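Long-range contacts in hypothetical protein PA2201 (Pseudomonas aeruginosa, PDB 2FEF), which is of unknown function but probably serves as an immunity protein that protects its producer from a PoNe-type DNase toxin: residues I33-W38 with I91-A96; A40-L45 with S84-K89; P17-L22 with R101-E106. All coordinates share one frame; numbering follows the deposited sequence.

Contact 1: residues I33-W38 with I91-A96; sequences IDLADW and IDRGLA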
loop_
_atom_site.group_PDB
_atom_site.type_symbol
_atom_site.label_atom_id
_atom_site.label_comp_id
_atom_site.label_asym_id
_atom_site.label_seq_id
_atom_site.Cartn_x
_atom_site.Cartn_y
_atom_site.Cartn_z
ATOM N N ILE B 33 -8.306 -8.827 -22.336
ATOM C CA ILE B 33 -8.218 -8.355 -20.941
ATOM C C ILE B 33 -9.247 -7.261 -20.738
ATOM O O ILE B 33 -9.782 -6.725 -21.709
ATOM C CB ILE B 33 -6.805 -7.836 -20.594
ATOM C CG1 ILE B 33 -6.445 -6.619 -21.456
ATOM C CG2 ILE B 33 -5.780 -8.975 -20.675
ATOM C CD1 ILE B 33 -5.200 -5.898 -21.000
ATOM N N ASP B 34 -9.575 -6.962 -19.487
ATOM C CA ASP B 34 -10.410 -5.805 -19.228
ATOM C C ASP B 34 -9.482 -4.610 -19.035
ATOM O O ASP B 34 -8.718 -4.585 -18.065
ATOM C CB ASP B 34 -11.257 -6.038 -17.981
ATOM C CG ASP B 34 -12.173 -4.872 -17.697
ATOM O OD1 ASP B 34 -11.676 -3.788 -17.306
ATOM O OD2 ASP B 34 -13.393 -5.037 -17.888
ATOM N N LEU B 35 -9.528 -3.631 -19.940
ATOM C CA LEU B 35 -8.583 -2.515 -19.853
ATOM C C LEU B 35 -8.715 -1.668 -18.580
ATOM O O LEU B 35 -7.705 -1.163 -18.075
ATOM C CB LEU B 35 -8.605 -1.630 -21.111
ATOM C CG LEU B 35 -7.988 -2.257 -22.376
ATOM C CD1 LEU B 35 -8.238 -1.368 -23.574
ATOM C CD2 LEU B 35 -6.483 -2.487 -22.165
ATOM N N ALA B 36 -9.937 -1.495 -18.072
ATOM C CA ALA B 36 -10.111 -0.734 -16.810
ATOM C C ALA B 36 -9.423 -1.425 -15.631
ATOM O O ALA B 36 -8.684 -0.798 -14.867
ATOM C CB ALA B 36 -11.603 -0.486 -16.508
ATOM N N ASP B 37 -9.673 -2.720 -15.489
ATOM C CA ASP B 37 -9.028 -3.548 -14.467
ATOM C C ASP B 37 -7.515 -3.508 -14.610
ATOM O O ASP B 37 -6.802 -3.279 -13.618
ATOM C CB ASP B 37 -9.510 -4.993 -14.579
ATOM C CG ASP B 37 -10.937 -5.155 -14.099
ATOM O OD1 ASP B 37 -11.445 -4.208 -13.435
ATOM O OD2 ASP B 37 -11.552 -6.213 -14.402
ATOM N N TRP B 38 -7.052 -3.684 -15.854
ATOM C CA TRP B 38 -5.617 -3.668 -16.153
ATOM C C TRP B 38 -4.984 -2.359 -15.665
ATOM O O TRP B 38 -3.996 -2.386 -14.955
ATOM C CB TRP B 38 -5.300 -3.877 -17.657
ATOM C CG TRP B 38 -3.803 -3.888 -17.825
ATOM C CD1 TRP B 38 -2.981 -4.975 -17.720
ATOM C CD2 TRP B 38 -2.950 -2.757 -18.060
ATOM N NE1 TRP B 38 -1.674 -4.601 -17.902
ATOM C CE2 TRP B 38 -1.621 -3.242 -18.097
ATOM C CE3 TRP B 38 -3.183 -1.381 -18.255
ATOM C CZ2 TRP B 38 -0.517 -2.403 -18.316
ATOM C CZ3 TRP B 38 -2.090 -0.540 -18.472
ATOM C CH2 TRP B 38 -0.769 -1.056 -18.495
ATOM N N ILE B 91 3.366 -7.474 -20.394
ATOM C CA ILE B 91 3.182 -8.493 -21.442
ATOM C C ILE B 91 1.695 -8.617 -21.856
ATOM O O ILE B 91 1.332 -8.534 -23.070
ATOM C CB ILE B 91 3.719 -9.908 -21.003
ATOM C CG1 ILE B 91 5.221 -9.823 -20.645
ATOM C CG2 ILE B 91 3.484 -10.930 -22.200
ATOM C CD1 ILE B 91 5.767 -11.061 -19.939
ATOM N N ASP B 92 0.824 -8.807 -20.865
ATOM C CA ASP B 92 -0.648 -8.833 -21.135
ATOM C C ASP B 92 -1.120 -7.628 -21.958
ATOM O O ASP B 92 -1.920 -7.758 -22.897
ATOM C CB ASP B 92 -1.425 -8.802 -19.816
ATOM C CG ASP B 92 -1.490 -10.150 -19.102
ATOM O OD1 ASP B 92 -1.023 -11.172 -19.646
ATOM O OD2 ASP B 92 -2.000 -10.158 -17.937
ATOM N N ARG B 93 -0.592 -6.449 -21.614
ATOM C CA ARG B 93 -1.072 -5.188 -22.173
ATOM C C ARG B 93 -0.657 -4.995 -23.629
ATOM O O ARG B 93 -1.215 -4.140 -24.321
ATOM C CB ARG B 93 -0.565 -3.992 -21.348
ATOM C CG ARG B 93 -1.113 -2.627 -21.835
ATOM C CD ARG B 93 -2.633 -2.571 -21.738
ATOM N NE ARG B 93 -3.178 -1.314 -22.281
ATOM C CZ ARG B 93 -3.315 -1.044 -23.576
ATOM N NH1 ARG B 93 -2.976 -1.956 -24.499
ATOM N NH2 ARG B 93 -3.813 0.147 -23.950
ATOM N N GLY B 94 0.339 -5.753 -24.082
ATOM C CA GLY B 94 0.797 -5.634 -25.475
ATOM C C GLY B 94 1.984 -4.693 -25.645
ATOM O O GLY B 94 2.310 -4.328 -26.771
ATOM N N LEU B 95 2.651 -4.308 -24.550
ATOM C CA LEU B 95 3.873 -3.473 -24.666
ATOM C C LEU B 95 4.924 -4.223 -25.507
ATOM O O LEU B 95 5.120 -5.433 -25.347
ATOM C CB LEU B 95 4.424 -3.067 -23.281
ATOM C CG LEU B 95 3.501 -2.059 -22.554
ATOM C CD1 LEU B 95 3.943 -1.836 -21.147
ATOM C CD2 LEU B 95 3.549 -0.739 -23.272
ATOM N N ALA B 96 5.574 -3.512 -26.413
ATOM C CA ALA B 96 6.487 -4.170 -27.344
ATOM C C ALA B 96 7.799 -4.517 -26.652
ATOM O O ALA B 96 8.055 -4.107 -25.492
ATOM C CB ALA B 96 6.714 -3.336 -28.556
#
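Ile-33, Leu-35 and Trp-38 gather round Arg-93 and Asp-92 where the start of helix 35-54 meets the end of helix 66-93, a junction in an all-helical domain. Helix 66-93 finishes in a Schellman motif, with Gly-94 at positive phi (95°). Ile-33 sends its CD1 to 4.2 Å from the backbone O of Asp-92, while its CG2 lies beside the CB of that residue; the Asp-92 carboxylate is taken up by Arg-31 and Trp-256. Asp-34 is the N-cap: its OD1 accepts from Asp-37 N at 2.9 Å, an almost straight bond (174°) that meets the anti side of the oxygen. Leu-35 crosses Arg-93 at about a right angle and lays CD2 3.5 Å above one guanidinium face, toward the rim, while NH1 donates to Arg-27 O. Trp-38 receives the aliphatic part of Arg-93 over one ring face, and its NE1 donates a hydrogen bond to Lys-89 O. The guanidinium stands nearly upright to the indole (84° between planes), with Arg-93 CZ 5.6 Å from the Trp-38 six-membered ring centroid, at most a weak cation-pi attraction. Arg-93 CD makes a CH-pi contact 3.6 Å from that centroid. Arg-93 CB packs 3.4 Å from Trp-38 CZ2.

Contact 2: residues A40-L45 with S84-K89; sequences ADWREL and STLLLK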
loop_
_atom_site.group_PDB
_atom_site.type_symbol
_atom_site.label_atom_id
_atom_site.label_comp_id
_atom_site.label_asym_id
_atom_site.label_seq_id
_atom_site.Cartn_x
_atom_site.Cartn_y
_atom_site.Cartn_z
ATOM N N ALA B 40 -5.976 -0.268 -13.466
ATOM C CA ALA B 40 -5.985 -0.144 -11.992
ATOM C C ALA B 40 -4.922 -1.049 -11.394
ATOM O O ALA B 40 -4.278 -0.677 -10.418
ATOM C CB ALA B 40 -7.363 -0.457 -11.411
ATOM N N ASP B 41 -4.741 -2.240 -11.972
ATOM C CA ASP B 41 -3.696 -3.157 -11.516
ATOM C C ASP B 41 -2.307 -2.522 -11.716
ATOM O O ASP B 41 -1.453 -2.602 -10.846
ATOM C CB ASP B 41 -3.719 -4.468 -12.313
ATOM C CG ASP B 41 -4.910 -5.353 -11.988
ATOM O OD1 ASP B 41 -5.588 -5.126 -10.967
ATOM O OD2 ASP B 41 -5.143 -6.297 -12.780
ATOM N N TRP B 42 -2.107 -1.929 -12.884
ATOM C CA TRP B 42 -0.876 -1.235 -13.231
ATOM C C TRP B 42 -0.570 -0.149 -12.209
ATOM O O TRP B 42 0.539 -0.129 -11.672
ATOM C CB TRP B 42 -1.018 -0.584 -14.618
ATOM C CG TRP B 42 0.308 -0.000 -15.136
ATOM C CD1 TRP B 42 0.660 1.315 -15.183
ATOM C CD2 TRP B 42 1.416 -0.739 -15.662
ATOM N NE1 TRP B 42 1.925 1.445 -15.707
ATOM C CE2 TRP B 42 2.409 0.203 -16.023
ATOM C CE3 TRP B 42 1.660 -2.105 -15.868
ATOM C CZ2 TRP B 42 3.647 -0.174 -16.574
ATOM C CZ3 TRP B 42 2.886 -2.490 -16.414
ATOM C CH2 TRP B 42 3.869 -1.516 -16.773
ATOM N N ARG B 43 -1.537 0.746 -11.954
ATOM C CA ARG B 43 -1.377 1.825 -10.979
ATOM C C ARG B 43 -1.002 1.292 -9.601
ATOM O O ARG B 43 -0.144 1.852 -8.929
ATOM C CB ARG B 43 -2.661 2.657 -10.819
ATOM C CG ARG B 43 -3.014 3.580 -11.992
ATOM C CD ARG B 43 -4.143 4.594 -11.571
ATOM N NE ARG B 43 -3.687 5.390 -10.438
ATOM C CZ ARG B 43 -3.194 6.629 -10.512
ATOM N NH1 ARG B 43 -3.166 7.306 -11.660
ATOM N NH2 ARG B 43 -2.755 7.206 -9.416
ATOM N N GLU B 44 -1.671 0.229 -9.170
ATOM C CA GLU B 44 -1.347 -0.401 -7.869
ATOM C C GLU B 44 0.091 -0.881 -7.763
ATOM O O GLU B 44 0.747 -0.692 -6.728
ATOM C CB GLU B 44 -2.285 -1.581 -7.570
ATOM C CG GLU B 44 -3.707 -1.176 -7.231
ATOM C CD GLU B 44 -4.666 -2.390 -7.239
ATOM O OE1 GLU B 44 -4.239 -3.530 -7.586
ATOM O OE2 GLU B 44 -5.842 -2.188 -6.957
ATOM N N LEU B 45 0.583 -1.532 -8.806
ATOM C CA LEU B 45 1.964 -2.074 -8.789
ATOM C C LEU B 45 2.972 -0.946 -8.835
ATOM O O LEU B 45 3.989 -0.963 -8.136
ATOM C CB LEU B 45 2.188 -3.028 -9.981
ATOM C CG LEU B 45 1.481 -4.386 -9.801
ATOM C CD1 LEU B 45 1.294 -5.021 -11.191
ATOM C CD2 LEU B 45 2.312 -5.276 -8.871
ATOM N N SER B 84 8.358 -8.297 -10.982
ATOM C CA SER B 84 7.951 -9.436 -11.848
ATOM C C SER B 84 6.460 -9.355 -12.290
ATOM O O SER B 84 6.141 -9.679 -13.422
ATOM C CB SER B 84 8.215 -10.776 -11.133
ATOM O OG SER B 84 9.612 -11.072 -11.175
ATOM N N THR B 85 5.571 -8.974 -11.369
ATOM C CA THR B 85 4.136 -8.832 -11.692
ATOM C C THR B 85 3.948 -7.676 -12.641
ATOM O O THR B 85 3.216 -7.785 -13.603
ATOM C CB THR B 85 3.265 -8.721 -10.423
ATOM O OG1 THR B 85 3.646 -9.767 -9.517
ATOM C CG2 THR B 85 1.803 -8.859 -10.772
ATOM N N LEU B 86 4.670 -6.586 -12.427
ATOM C CA LEU B 86 4.613 -5.471 -13.379
ATOM C C LEU B 86 4.982 -5.949 -14.775
ATOM O O LEU B 86 4.310 -5.609 -15.758
ATOM C CB LEU B 86 5.565 -4.337 -12.939
ATOM C CG LEU B 86 5.255 -3.007 -13.646
ATOM C CD1 LEU B 86 4.018 -2.314 -13.100
ATOM C CD2 LEU B 86 6.478 -2.055 -13.561
ATOM N N LEU B 87 6.061 -6.740 -14.869
ATOM C CA LEU B 87 6.492 -7.256 -16.184
ATOM C C LEU B 87 5.365 -8.082 -16.820
ATOM O O LEU B 87 5.009 -7.878 -17.975
ATOM C CB LEU B 87 7.787 -8.088 -16.038
ATOM C CG LEU B 87 8.308 -8.702 -17.363
ATOM C CD1 LEU B 87 8.484 -7.676 -18.416
ATOM C CD2 LEU B 87 9.630 -9.402 -17.065
ATOM N N LEU B 88 4.795 -8.992 -16.047
ATOM C CA LEU B 88 3.678 -9.796 -16.518
ATOM C C LEU B 88 2.509 -8.939 -17.018
ATOM O O LEU B 88 1.998 -9.160 -18.112
ATOM C CB LEU B 88 3.242 -10.781 -15.406
ATOM C CG LEU B 88 2.049 -11.652 -15.811
ATOM C CD1 LEU B 88 2.398 -12.576 -17.004
ATOM C CD2 LEU B 88 1.557 -12.424 -14.606
ATOM N N LYS B 89 2.080 -7.957 -16.229
ATOM C CA LYS B 89 1.010 -7.076 -16.676
ATOM C C LYS B 89 1.360 -6.358 -17.990
ATOM O O LYS B 89 0.503 -6.151 -18.863
ATOM C CB LYS B 89 0.739 -6.052 -15.577
ATOM C CG LYS B 89 0.159 -6.714 -14.329
ATOM C CD LYS B 89 -1.312 -7.103 -14.550
ATOM C CE LYS B 89 -1.740 -8.098 -13.482
ATOM N NZ LYS B 89 -3.146 -8.528 -13.779
#
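Trp-42 lays its six-membered ring against Leu-86, whose CD1 stands 3.6 Å from the ring centroid in a CH-pi contact over one face. The methyl is displaced toward the rim, nearest to CZ3, and the same Trp-42 CZ3 comes within 3.5 Å of Leu-86 O. CG of Trp-42 is anti to the backbone N (chi1 -172°), and from there the indole reaches the facing helix. At the ring edge, Lys-89 CB lies near the plane by CE3.

One turn on, Leu-45 fits between three side chains. Its CB touches Leu-86 CD1 at 3.7 Å, its CD1 rests on Lys-89 CG, also at 3.7 Å, and both its methyls meet Thr-85, with CD1 3.9 Å from Thr-85 CG2. Thr-85 OG1 is turned to other partners, Tyr-251 O and Glu-81 O.

Lys-89 bends at chi2 (-74°) and runs past this apolar patch to Asp-41. Its NZ forms a salt bridge with Asp-41 OD2 at 3.2 Å, coming from above the carboxylate plane. The other oxygen, OD1, pairs with Arg-43 of a neighbouring subunit, so one carboxylate joins an intrachain and an intersubunit charge pair.

The two helices run antiparallel, their local axes 155° apart in direction and 10.1 Å at closest approach. Trp-38 stacks on the face of Trp-42 opposite Leu-86, while Ile-103 of helix 97-127 touches both Trp-42 and Leu-86, closing the bundle on that side; no strand takes part.

Contact 3: residues P17-L22 with R101-E106; sequences PLWRNL and RSIYLE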
loop_
_atom_site.group_PDB
_atom_site.type_symbol
_atom_site.label_atom_id
_atom_site.label_comp_id
_atom_site.label_asym_id
_atom_site.label_seq_id
_atom_site.Cartn_x
_atom_site.Cartn_y
_atom_site.Cartn_z
ATOM N N PRO B 17 9.089 6.815 -13.342
ATOM C CA PRO B 17 8.303 7.737 -14.159
ATOM C C PRO B 17 8.122 7.294 -15.605
ATOM O O PRO B 17 7.103 7.625 -16.224
ATOM C CB PRO B 17 9.135 9.027 -14.121
ATOM C CG PRO B 17 9.861 8.920 -12.802
ATOM C CD PRO B 17 10.246 7.491 -12.741
ATOM N N LEU B 18 9.105 6.572 -16.140
ATOM C CA LEU B 18 9.010 6.026 -17.494
ATOM C C LEU B 18 7.946 4.938 -17.537
ATOM O O LEU B 18 7.092 4.918 -18.421
ATOM C CB LEU B 18 10.371 5.483 -17.931
ATOM C CG LEU B 18 11.474 6.539 -18.132
ATOM C CD1 LEU B 18 11.902 7.090 -16.788
ATOM C CD2 LEU B 18 12.688 5.961 -18.843
ATOM N N TRP B 19 7.981 4.032 -16.572
ATOM C CA TRP B 19 6.984 2.955 -16.498
ATOM C C TRP B 19 5.558 3.451 -16.313
ATOM O O TRP B 19 4.609 2.958 -16.949
ATOM C CB TRP B 19 7.303 2.013 -15.348
ATOM C CG TRP B 19 8.588 1.266 -15.505
ATOM C CD1 TRP B 19 9.355 1.155 -16.630
ATOM C CD2 TRP B 19 9.238 0.508 -14.492
ATOM N NE1 TRP B 19 10.459 0.374 -16.371
ATOM C CE2 TRP B 19 10.412 -0.029 -15.061
ATOM C CE3 TRP B 19 8.954 0.251 -13.142
ATOM C CZ2 TRP B 19 11.285 -0.834 -14.348
ATOM C CZ3 TRP B 19 9.849 -0.550 -12.408
ATOM C CH2 TRP B 19 10.999 -1.075 -13.023
ATOM N N ARG B 20 5.408 4.407 -15.404
ATOM C CA ARG B 20 4.112 4.989 -15.091
ATOM C C ARG B 20 3.465 5.455 -16.385
ATOM O O ARG B 20 2.248 5.253 -16.586
ATOM C CB ARG B 20 4.307 6.118 -14.061
ATOM C CG ARG B 20 3.085 6.823 -13.636
ATOM C CD ARG B 20 3.400 7.852 -12.575
ATOM N NE ARG B 20 3.651 7.195 -11.303
ATOM C CZ ARG B 20 4.826 7.166 -10.683
ATOM N NH1 ARG B 20 5.887 7.809 -11.191
ATOM N NH2 ARG B 20 4.921 6.534 -9.517
ATOM N N ASN B 21 4.281 6.012 -17.291
ATOM C CA ASN B 21 3.830 6.490 -18.618
ATOM C C ASN B 21 3.464 5.420 -19.669
ATOM O O ASN B 21 2.927 5.751 -20.732
ATOM C CB ASN B 21 4.882 7.419 -19.253
ATOM C CG ASN B 21 4.640 8.914 -18.975
ATOM O OD1 ASN B 21 3.556 9.341 -18.564
ATOM N ND2 ASN B 21 5.675 9.716 -19.218
ATOM N N LEU B 22 3.783 4.154 -19.400
ATOM C CA LEU B 22 3.559 3.065 -20.377
ATOM C C LEU B 22 2.090 2.668 -20.472
ATOM O O LEU B 22 1.682 2.050 -21.459
ATOM C CB LEU B 22 4.424 1.829 -20.034
ATOM C CG LEU B 22 5.958 1.948 -20.109
ATOM C CD1 LEU B 22 6.646 0.653 -19.653
ATOM C CD2 LEU B 22 6.448 2.352 -21.479
ATOM N N ARG B 101 11.662 -4.971 -22.228
ATOM C CA ARG B 101 13.096 -5.098 -21.832
ATOM C C ARG B 101 13.502 -4.042 -20.781
ATOM O O ARG B 101 14.198 -4.352 -19.808
ATOM C CB ARG B 101 14.011 -5.068 -23.062
ATOM C CG ARG B 101 15.475 -5.483 -22.744
ATOM C CD ARG B 101 16.335 -5.329 -24.016
ATOM N NE ARG B 101 17.581 -6.097 -23.924
ATOM C CZ ARG B 101 18.689 -5.644 -23.332
ATOM N NH1 ARG B 101 18.722 -4.431 -22.796
ATOM N NH2 ARG B 101 19.767 -6.410 -23.277
ATOM N N SER B 102 13.001 -2.818 -20.946
ATOM C CA SER B 102 13.247 -1.749 -19.987
ATOM C C SER B 102 12.727 -2.090 -18.589
ATOM O O SER B 102 13.319 -1.673 -17.592
ATOM C CB SER B 102 12.650 -0.425 -20.497
ATOM O OG SER B 102 11.263 -0.323 -20.158
ATOM N N ILE B 103 11.635 -2.855 -18.500
ATOM C CA ILE B 103 11.147 -3.353 -17.221
ATOM C C ILE B 103 11.976 -4.517 -16.736
ATOM O O ILE B 103 12.392 -4.538 -15.586
ATOM C CB ILE B 103 9.638 -3.727 -17.270
ATOM C CG1 ILE B 103 8.831 -2.504 -17.737
ATOM C CG2 ILE B 103 9.125 -4.253 -15.880
ATOM C CD1 ILE B 103 7.394 -2.839 -18.249
ATOM N N TYR B 104 12.228 -5.470 -17.624
ATOM C CA TYR B 104 12.979 -6.676 -17.304
ATOM C C TYR B 104 14.364 -6.379 -16.697
ATOM O O TYR B 104 14.790 -7.041 -15.744
ATOM C CB TYR B 104 13.144 -7.567 -18.558
ATOM C CG TYR B 104 13.973 -8.798 -18.218
ATOM C CD1 TYR B 104 13.401 -9.908 -17.550
ATOM C CD2 TYR B 104 15.341 -8.817 -18.474
ATOM C CE1 TYR B 104 14.196 -11.005 -17.171
ATOM C CE2 TYR B 104 16.142 -9.910 -18.103
ATOM C CZ TYR B 104 15.567 -10.995 -17.485
ATOM O OH TYR B 104 16.391 -12.041 -17.158
ATOM N N LEU B 105 15.043 -5.362 -17.204
ATOM C CA LEU B 105 16.380 -5.053 -16.662
ATOM C C LEU B 105 16.296 -4.728 -15.181
ATOM O O LEU B 105 17.180 -5.130 -14.415
ATOM C CB LEU B 105 17.050 -3.904 -17.412
ATOM C CG LEU B 105 17.458 -4.184 -18.862
ATOM C CD1 LEU B 105 18.262 -3.003 -19.356
ATOM C CD2 LEU B 105 18.250 -5.497 -19.030
ATOM N N GLU B 106 15.226 -4.032 -14.781
ATOM C CA GLU B 106 15.058 -3.663 -13.360
ATOM C C GLU B 106 14.490 -4.775 -12.522
ATOM O O GLU B 106 14.814 -4.895 -11.323
ATOM C CB GLU B 106 14.195 -2.410 -13.213
ATOM C CG GLU B 106 14.845 -1.164 -13.828
ATOM C CD GLU B 106 16.193 -0.899 -13.203
ATOM O OE1 GLU B 106 16.330 -1.111 -11.974
ATOM O OE2 GLU B 106 17.111 -0.479 -13.922
#
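A helix-helix contact within the all-helical N-terminal region joins helix 12-20 to helix 97-127: Trp-19, on the former, lies against Ile-103 and Glu-106 of the latter. Its CG is anti to the carbonyl carbon, and the indole reaches across to the other helix, crossing the Ile-103 side chain at a slant. CG1 of Ile-103 sits over one face of the ring, offset toward the rim; it is 3.9 Å from the centroid of the five-membered ring, 24° off the normal, and 3.6 Å from Trp-19 NE1. This is a CH-pi contact made at the pyrrole end of the indole.

The rim of the ring meets the same helix at two further points. Ser-102 O lies at the edge and in the ring plane, 3.7 Å from Trp-19 NE1. Ser-102 OG is engaged with Glu-99 O one turn back. At the benzene end, Glu-106 CB is at the edge as well, 3.5 Å from Trp-19 CH2, and its CG packs by CZ2. The glutamate thus meets the indole with its methylene groups. Its chain bends at chi2 (-58°), and the carboxylate, tilted 47° to the ring, is led away to accept through OE1 from Arg-11 N.

Helix 35-54 and helix 66-93 lie alongside, with Ile-46 and Leu-86 touching Trp-19. No other subunit touches either segment.

Leu-22 N donates to Trp-19 O at 2.8 Å, and the Leu-22 side chain faces the same isoleucine: the two meet tip to tip, with Leu-22 CD1 3.8 Å from Ile-103 CD1.

In the fold
Contacts 1 and 2 hold the same antiparallel pair, helices 35-54 and 66-93, with centres about 9 Å apart; contact 3 joins the flanking helices 12-20 and 97-127, and its residues fit against contact 2. All three put a tryptophan face against an aliphatic group, but the surroundings differ. Contact 1, at the helix ends and mostly buried, uses an arginine chain and capping. Contacts 2 and 3 are partly buried. Contact 2 alone has a hydrogen bond between its segments, in a salt bridge that extends into the subunit interface; contact 3 stays within one chain. Trp-42 NE1 makes a weak hydrogen bond to Trp-19 O, and Leu-86 CD2 packs on the Trp-19 ring, linking contacts 2 and 3.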